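Local coordinates for Hpr(Ser) kinase (Coxiella burnetii, PDB 3TQF), which is probably a bifunctional, ATP-binding enzyme that phosphorylates a serine of the phosphocarrier protein HPr and also removes that phosphate, at residues Gln57-Cys62 against Asn91-Val95. Residues are numbered along the deposited sequence.
Sequences QLIGSC and NQHEV
Take strands 58-61 and 92-95 as antiparallel neighbours, both in beta conformation, with local axes 4.4 Å apart at closest and their N-to-C directions 141° apart. The register is set by G60 opposite H93, a hydrogen-bonded pair: G60 N gives to H93 O at 3.0 Å and H93 N to G60 O at 3.2 Å. One step to each side lie the non-hydrogen-bonded pairs I59-E94 (CA to CA 4.3 Å) and S61-Q92 (4.5 Å); beyond I59-E94, V95 N donates to L58 O at 2.8 Å.

E94 and L58 lose most surface here. E94, with chi1 and chi2 both t, shares a face with I59 and runs out past it: I59 CD1 sits 4.0 Å from E94 CB, and E94 OE1 ends 2.7 Å from Q57 NE2. Q92 NE2 also comes within 3.8 Å of I59 CG2. On the other face L58, chi1 t and chi2 p, lays CD2 3.9 Å from V95 CB, an apolar pair. H93 leans its ring forward along its own strand, ND1 donating to E94 O at 2.8 Å.

The contact pairs 58-61 with the start of strand 92-102 in the mixed sheet of the HPr kinase C-terminal domain. Strand 92-102 also runs parallel to 17-23 and 126-134, strand 48-53 bonds to the other edge of 58-61, C62 is disulfide-linked to C45, and L58 and V95 pack against V128 of 126-134, with F11 touching V95.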
# COMPACT_ATOMS: atom_id res chain seq x y z
N GLN A 57 1.36 -32.87 14.28
CA GLN A 57 1.46 -31.56 13.65
C GLN A 57 1.52 -31.72 12.14
O GLN A 57 2.25 -32.58 11.63
CB GLN A 57 2.71 -30.82 14.10
CG GLN A 57 2.76 -30.47 15.57
CD GLN A 57 3.84 -29.45 15.88
OE1 GLN A 57 5.03 -29.69 15.63
NE2 GLN A 57 3.44 -28.30 16.41
N LEU A 58 0.75 -30.90 11.43
CA LEU A 58 0.87 -30.78 9.99
C LEU A 58 1.95 -29.76 9.71
O LEU A 58 1.74 -28.56 9.88
CB LEU A 58 -0.46 -30.34 9.38
CG LEU A 58 -0.51 -30.21 7.85
CD1 LEU A 58 -0.22 -31.54 7.18
CD2 LEU A 58 -1.87 -29.69 7.44
N ILE A 59 3.12 -30.24 9.29
CA ILE A 59 4.26 -29.39 8.97
C ILE A 59 4.38 -29.21 7.46
O ILE A 59 4.29 -30.16 6.70
CB ILE A 59 5.58 -29.99 9.51
CG1 ILE A 59 5.50 -30.19 11.02
CG2 ILE A 59 6.77 -29.10 9.14
CD1 ILE A 59 5.32 -28.91 11.79
N GLY A 60 4.59 -27.97 7.04
CA GLY A 60 4.77 -27.63 5.63
C GLY A 60 6.19 -27.17 5.37
O GLY A 60 6.72 -26.32 6.09
N SER A 61 6.81 -27.73 4.33
CA SER A 61 8.20 -27.43 4.01
C SER A 61 8.38 -27.23 2.51
O SER A 61 7.68 -27.84 1.70
CB SER A 61 9.10 -28.57 4.48
OG SER A 61 8.47 -29.81 4.29
N CYS A 62 9.31 -26.36 2.15
CA CYS A 62 9.58 -26.01 0.76
C CYS A 62 10.67 -26.94 0.25
O CYS A 62 11.65 -27.18 0.95
CB CYS A 62 10.06 -24.56 0.68
SG CYS A 62 10.05 -23.77 -0.97
N ASN A 91 12.57 -22.56 6.71
CA ASN A 91 12.55 -23.83 5.97
C ASN A 91 11.32 -24.70 6.24
O ASN A 91 10.94 -25.50 5.38
CB ASN A 91 13.85 -24.63 6.17
CG ASN A 91 14.05 -25.11 7.61
OD1 ASN A 91 13.32 -24.73 8.52
ND2 ASN A 91 15.06 -25.95 7.80
N GLN A 92 10.70 -24.54 7.40
CA GLN A 92 9.44 -25.22 7.70
C GLN A 92 8.65 -24.54 8.82
O GLN A 92 9.17 -23.70 9.54
CB GLN A 92 9.68 -26.70 8.05
CG GLN A 92 10.67 -26.93 9.18
CD GLN A 92 10.67 -28.37 9.67
OE1 GLN A 92 11.19 -29.27 9.01
NE2 GLN A 92 10.08 -28.59 10.84
N HIS A 93 7.38 -24.93 8.95
CA HIS A 93 6.51 -24.40 9.99
C HIS A 93 5.20 -25.18 10.00
O HIS A 93 4.81 -25.75 8.98
CB HIS A 93 6.23 -22.91 9.74
CG HIS A 93 5.68 -22.19 10.93
ND1 HIS A 93 4.34 -22.18 11.24
CD2 HIS A 93 6.29 -21.44 11.88
CE1 HIS A 93 4.15 -21.46 12.33
NE2 HIS A 93 5.32 -21.00 12.74
N GLU A 94 4.53 -25.21 11.15
CA GLU A 94 3.23 -25.87 11.28
C GLU A 94 2.18 -25.08 10.50
O GLU A 94 2.23 -23.86 10.45
CB GLU A 94 2.83 -26.00 12.76
CG GLU A 94 1.38 -26.42 13.00
CD GLU A 94 1.11 -26.93 14.42
OE1 GLU A 94 1.79 -26.47 15.37
OE2 GLU A 94 0.21 -27.78 14.59
N VAL A 95 1.23 -25.79 9.90
CA VAL A 95 0.11 -25.18 9.19
C VAL A 95 -0.98 -24.88 10.19
O VAL A 95 -1.48 -25.78 10.85
CB VAL A 95 -0.45 -26.14 8.12
CG1 VAL A 95 -1.68 -25.53 7.43
CG2 VAL A 95 0.62 -26.50 7.10